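PDB 3GFF: IroE-like serine hydrolase from Shewanella oneidensis, which probably hydrolyses ester bonds as a serine hydrolase of the esterase D family, with an alpha/beta-hydrolase fold. Local coordinates for residues A114-A126 with V150-F162. Sequence-based numbering, arbitrary orientation.
Sequences AGRFLDFIEKELA and VAMEALRTDRPLF
Helix 114-126 crosses helix 150-156 at 79°, the axes 10.1 Å apart, with Leu118 opposite Ala154, and runs on past the turn that follows the second helix. That turn is a Schellman motif with Asp158 at positive phi, and from it Arg159 reaches back to the first helix, its chain bent at chi2 (-46°), which helps lay the guanidinium over Leu118 CB. NH1 gives Glu122 OE1 a fairly straight bond (2.9 Å, 161°) in the guanidinium plane, accepted with the oxygen's anti lone pair, while NH2 reaches Gly115 O at 3.0 Å. Asp119 OD1 adds a salt bridge through weak, bent bonds from both nitrogens. NE donates to Thr157 OG1; with all three nitrogens engaged, the group's rotation is held. Glu122 OE2 accepts from Leu161 N at 3.1 Å. With an alanine at Arg159, Asp119 and Glu122 would probably be left as close negative charges without their shared mate, and Gly115 O without its second donor. Deeper in, Leu118 CD2 packs on Val150 CG1 (3.8 Å) and Ala154 CB. Separately, Ile121 CG2 presses tightly on Leu161 CD2 (3.5 Å). Within the alpha/beta-hydrolase core, Phe117 and Phe120 touch Arg26 of strand 24-31, Ala151 and Ala154 Tyr165 of strand 164-168, and Val150 the probable nucleophile elbow.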
loop_
_atom_site.group_PDB
_atom_site.type_symbol
_atom_site.label_atom_id
_atom_site.label_comp_id
_atom_site.label_asym_id
_atom_site.label_seq_id
_atom_site.Cartn_x
_atom_site.Cartn_y
_atom_site.Cartn_z
ATOM N N ALA A 114 -0.940 -29.496 -2.353
ATOM C CA ALA A 114 -0.147 -28.476 -1.674
ATOM C C ALA A 114 1.181 -29.058 -1.166
ATOM O O ALA A 114 2.180 -28.354 -1.127
ATOM C CB ALA A 114 -0.946 -27.808 -0.555
ATOM N N GLY A 115 1.186 -30.341 -0.816
ATOM C CA GLY A 115 2.394 -31.040 -0.317
ATOM C C GLY A 115 3.503 -31.046 -1.328
ATOM O O GLY A 115 4.650 -30.677 -1.039
ATOM N N ARG A 116 3.135 -31.446 -2.535
ATOM C CA ARG A 116 4.053 -31.512 -3.655
ATOM C C ARG A 116 4.516 -30.155 -4.147
ATOM O O ARG A 116 5.658 -30.033 -4.561
ATOM C CB ARG A 116 3.446 -32.360 -4.776
ATOM C CG ARG A 116 3.352 -33.838 -4.322
ATOM C CD ARG A 116 2.102 -34.595 -4.778
ATOM N NE ARG A 116 2.042 -35.366 -6.034
ATOM C CZ ARG A 116 2.964 -35.504 -6.995
ATOM N NH1 ARG A 116 4.162 -34.901 -6.989
ATOM N NH2 ARG A 116 2.646 -36.284 -8.025
ATOM N N PHE A 117 3.635 -29.167 -4.144
ATOM C CA PHE A 117 4.010 -27.810 -4.504
ATOM C C PHE A 117 5.027 -27.244 -3.478
ATOM O O PHE A 117 5.994 -26.551 -3.867
ATOM C CB PHE A 117 2.758 -26.945 -4.680
ATOM C CG PHE A 117 3.028 -25.475 -4.822
ATOM C CD1 PHE A 117 3.487 -24.951 -6.005
ATOM C CD2 PHE A 117 2.783 -24.606 -3.764
ATOM C CE1 PHE A 117 3.699 -23.583 -6.136
ATOM C CE2 PHE A 117 3.012 -23.253 -3.884
ATOM C CZ PHE A 117 3.476 -22.741 -5.056
ATOM N N LEU A 118 4.820 -27.519 -2.181
ATOM C CA LEU A 118 5.797 -27.127 -1.167
ATOM C C LEU A 118 7.123 -27.872 -1.416
ATOM O O LEU A 118 8.214 -27.311 -1.258
ATOM C CB LEU A 118 5.277 -27.392 0.254
ATOM C CG LEU A 118 4.295 -26.332 0.765
ATOM C CD1 LEU A 118 3.430 -26.868 1.930
ATOM C CD2 LEU A 118 5.095 -25.028 1.125
ATOM N N ASP A 119 7.035 -29.145 -1.792
ATOM C CA ASP A 119 8.244 -29.917 -2.117
ATOM C C ASP A 119 8.966 -29.265 -3.287
ATOM O O ASP A 119 10.206 -29.184 -3.314
ATOM C CB ASP A 119 7.896 -31.347 -2.465
ATOM C CG ASP A 119 7.455 -32.156 -1.256
ATOM O OD1 ASP A 119 7.681 -31.760 -0.094
ATOM O OD2 ASP A 119 6.858 -33.193 -1.482
ATOM N N PHE A 120 8.197 -28.810 -4.272
ATOM C CA PHE A 120 8.744 -28.050 -5.413
ATOM C C PHE A 120 9.565 -26.834 -4.956
ATOM O O PHE A 120 10.643 -26.566 -5.474
ATOM C CB PHE A 120 7.638 -27.632 -6.393
ATOM C CG PHE A 120 7.934 -26.317 -7.134
ATOM C CD1 PHE A 120 8.914 -26.246 -8.120
ATOM C CD2 PHE A 120 7.206 -25.149 -6.834
ATOM C CE1 PHE A 120 9.184 -25.037 -8.802
ATOM C CE2 PHE A 120 7.500 -23.910 -7.493
ATOM C CZ PHE A 120 8.495 -23.878 -8.472
ATOM N N ILE A 121 9.049 -26.114 -3.974
ATOM C CA ILE A 121 9.731 -24.941 -3.436
ATOM C C ILE A 121 11.032 -25.356 -2.735
ATOM O O ILE A 121 12.090 -24.812 -3.023
ATOM C CB ILE A 121 8.815 -24.118 -2.490
ATOM C CG1 ILE A 121 7.647 -23.507 -3.277
ATOM C CG2 ILE A 121 9.640 -23.016 -1.719
ATOM C CD1 ILE A 121 6.591 -22.840 -2.411
ATOM N N GLU A 122 10.960 -26.351 -1.859
ATOM C CA GLU A 122 12.136 -26.756 -1.093
ATOM C C GLU A 122 13.172 -27.536 -1.834
ATOM O O GLU A 122 14.363 -27.395 -1.541
ATOM C CB GLU A 122 11.726 -27.555 0.156
ATOM C CG GLU A 122 10.952 -26.704 1.143
ATOM C CD GLU A 122 10.814 -27.327 2.500
ATOM O OE1 GLU A 122 9.969 -28.217 2.701
ATOM O OE2 GLU A 122 11.519 -26.870 3.402
ATOM N N LYS A 123 12.721 -28.384 -2.759
ATOM C CA LYS A 123 13.618 -29.286 -3.439
ATOM C C LYS A 123 14.140 -28.714 -4.754
ATOM O O LYS A 123 15.227 -29.063 -5.159
ATOM C CB LYS A 123 12.959 -30.659 -3.639
ATOM C CG LYS A 123 12.543 -31.341 -2.334
ATOM C CD LYS A 123 13.736 -31.808 -1.510
ATOM C CE LYS A 123 13.289 -32.732 -0.322
ATOM N NZ LYS A 123 14.450 -33.247 0.498
ATOM N N GLU A 124 13.390 -27.804 -5.376
ATOM C CA GLU A 124 13.797 -27.225 -6.652
ATOM C C GLU A 124 13.926 -25.709 -6.654
ATOM O O GLU A 124 15.029 -25.180 -6.858
ATOM C CB GLU A 124 12.832 -27.675 -7.727
ATOM C CG GLU A 124 12.749 -29.182 -7.880
ATOM C CD GLU A 124 11.666 -29.652 -8.827
ATOM O OE1 GLU A 124 10.594 -29.024 -8.912
ATOM O OE2 GLU A 124 11.854 -30.684 -9.471
ATOM N N LEU A 125 12.843 -24.988 -6.391
ATOM C CA LEU A 125 12.911 -23.527 -6.466
ATOM C C LEU A 125 13.914 -22.858 -5.470
ATOM O O LEU A 125 14.829 -22.151 -5.909
ATOM C CB LEU A 125 11.517 -22.901 -6.376
ATOM C CG LEU A 125 11.432 -21.373 -6.614
ATOM C CD1 LEU A 125 11.859 -20.959 -8.012
ATOM C CD2 LEU A 125 10.022 -20.842 -6.312
ATOM N N ALA A 126 13.770 -23.071 -4.167
ATOM C CA ALA A 126 14.676 -22.391 -3.237
ATOM C C ALA A 126 16.185 -22.712 -3.486
ATOM O O ALA A 126 17.030 -21.814 -3.561
ATOM C CB ALA A 126 14.246 -22.594 -1.752
ATOM N N VAL A 150 -1.451 -22.681 1.822
ATOM C CA VAL A 150 -0.085 -23.173 1.593
ATOM C C VAL A 150 0.775 -22.815 2.817
ATOM O O VAL A 150 1.545 -23.649 3.321
ATOM C CB VAL A 150 0.535 -22.582 0.335
ATOM C CG1 VAL A 150 2.004 -23.018 0.219
ATOM C CG2 VAL A 150 -0.267 -22.953 -0.911
ATOM N N ALA A 151 0.652 -21.565 3.274
ATOM C CA ALA A 151 1.313 -21.097 4.510
ATOM C C ALA A 151 0.926 -22.006 5.663
ATOM O O ALA A 151 1.795 -22.511 6.355
ATOM C CB ALA A 151 0.950 -19.647 4.826
HETATM N N MSE A 152 -0.373 -22.272 5.835
HETATM C CA MSE A 152 -0.840 -23.120 6.953
HETATM C C MSE A 152 -0.251 -24.513 6.900
HETATM O O MSE A 152 0.151 -25.046 7.925
HETATM C CB MSE A 152 -2.375 -23.229 6.980
HETATM C CG MSE A 152 -3.125 -21.921 7.313
HETATM SE SE MSE A 152 -2.397 -20.981 8.887
HETATM C CE MSE A 152 -3.673 -19.616 9.145
ATOM N N GLU A 153 -0.229 -25.109 5.705
ATOM C CA GLU A 153 0.292 -26.464 5.506
ATOM C C GLU A 153 1.830 -26.535 5.718
ATOM O O GLU A 153 2.354 -27.466 6.312
ATOM C CB GLU A 153 -0.145 -26.963 4.130
ATOM C CG GLU A 153 0.125 -28.422 3.851
ATOM C CD GLU A 153 -0.639 -29.372 4.763
ATOM O OE1 GLU A 153 -1.444 -28.924 5.630
ATOM O OE2 GLU A 153 -0.415 -30.567 4.617
ATOM N N ALA A 154 2.544 -25.512 5.275
ATOM C CA ALA A 154 3.983 -25.408 5.493
ATOM C C ALA A 154 4.220 -25.433 7.007
ATOM O O ALA A 154 5.032 -26.219 7.489
ATOM C CB ALA A 154 4.540 -24.113 4.851
ATOM N N LEU A 155 3.476 -24.604 7.748
ATOM C CA LEU A 155 3.554 -24.600 9.204
ATOM C C LEU A 155 3.105 -25.966 9.712
ATOM O O LEU A 155 3.855 -26.640 10.406
ATOM C CB LEU A 155 2.732 -23.439 9.818
ATOM C CG LEU A 155 2.816 -23.096 11.331
ATOM C CD1 LEU A 155 4.156 -22.496 11.740
ATOM C CD2 LEU A 155 1.665 -22.101 11.751
ATOM N N ARG A 156 1.934 -26.427 9.281
ATOM C CA ARG A 156 1.407 -27.705 9.761
ATOM C C ARG A 156 2.368 -28.890 9.618
ATOM O O ARG A 156 2.430 -29.758 10.514
ATOM C CB ARG A 156 0.072 -28.080 9.078
ATOM C CG ARG A 156 -0.691 -29.173 9.858
ATOM C CD ARG A 156 -1.886 -29.747 9.074
ATOM N NE ARG A 156 -1.416 -30.610 7.999
ATOM C CZ ARG A 156 -1.142 -31.909 8.114
ATOM N NH1 ARG A 156 -1.328 -32.559 9.257
ATOM N NH2 ARG A 156 -0.707 -32.582 7.055
ATOM N N THR A 157 3.101 -28.936 8.505
ATOM C CA THR A 157 4.013 -30.050 8.215
ATOM C C THR A 157 5.511 -29.773 8.498
ATOM O O THR A 157 6.396 -30.446 7.966
ATOM C CB THR A 157 3.799 -30.497 6.761
ATOM O OG1 THR A 157 4.098 -29.413 5.873
ATOM C CG2 THR A 157 2.352 -30.890 6.570
ATOM N N ASP A 158 5.768 -28.773 9.336
ATOM C CA ASP A 158 7.098 -28.408 9.827
ATOM C C ASP A 158 8.174 -28.193 8.760
ATOM O O ASP A 158 9.322 -28.517 8.983
ATOM C CB ASP A 158 7.519 -29.442 10.865
ATOM C CG ASP A 158 6.467 -29.594 11.964
ATOM O OD1 ASP A 158 5.518 -28.799 11.943
ATOM O OD2 ASP A 158 6.580 -30.483 12.825
ATOM N N ARG A 159 7.803 -27.583 7.633
ATOM C CA ARG A 159 8.768 -27.391 6.545
ATOM C C ARG A 159 9.881 -26.513 7.079
ATOM O O ARG A 159 9.602 -25.432 7.595
ATOM C CB ARG A 159 8.137 -26.741 5.299
ATOM C CG ARG A 159 6.951 -27.496 4.741
ATOM C CD ARG A 159 7.233 -29.002 4.644
ATOM N NE ARG A 159 6.260 -29.674 3.790
ATOM C CZ ARG A 159 6.426 -29.921 2.482
ATOM N NH1 ARG A 159 7.522 -29.552 1.840
ATOM N NH2 ARG A 159 5.482 -30.568 1.811
ATOM N N PRO A 160 11.137 -26.995 6.992
ATOM C CA PRO A 160 12.293 -26.275 7.551
ATOM C C PRO A 160 12.781 -24.999 6.850
ATOM O O PRO A 160 13.458 -24.203 7.480
ATOM C CB PRO A 160 13.380 -27.370 7.607
ATOM C CG PRO A 160 13.015 -28.326 6.562
ATOM C CD PRO A 160 11.522 -28.318 6.449
ATOM N N LEU A 161 12.421 -24.810 5.582
ATOM C CA LEU A 161 12.841 -23.669 4.786
ATOM C C LEU A 161 12.391 -22.298 5.334
ATOM O O LEU A 161 13.175 -21.330 5.321
ATOM C CB LEU A 161 12.260 -23.791 3.368
ATOM C CG LEU A 161 12.545 -22.665 2.365
ATOM C CD1 LEU A 161 14.072 -22.563 2.086
ATOM C CD2 LEU A 161 11.781 -22.817 1.038
ATOM N N PHE A 162 11.127 -22.222 5.769
ATOM C CA PHE A 162 10.529 -20.947 6.155
ATOM C C PHE A 162 10.502 -20.730 7.673
ATOM O O PHE A 162 10.168 -21.638 8.396
ATOM C CB PHE A 162 9.068 -20.836 5.660
ATOM C CG PHE A 162 8.885 -20.977 4.182
ATOM C CD1 PHE A 162 9.258 -19.969 3.325
ATOM C CD2 PHE A 162 8.279 -22.108 3.644
ATOM C CE1 PHE A 162 9.058 -20.086 1.935
ATOM C CE2 PHE A 162 8.081 -22.231 2.251
ATOM C CZ PHE A 162 8.475 -21.216 1.413
#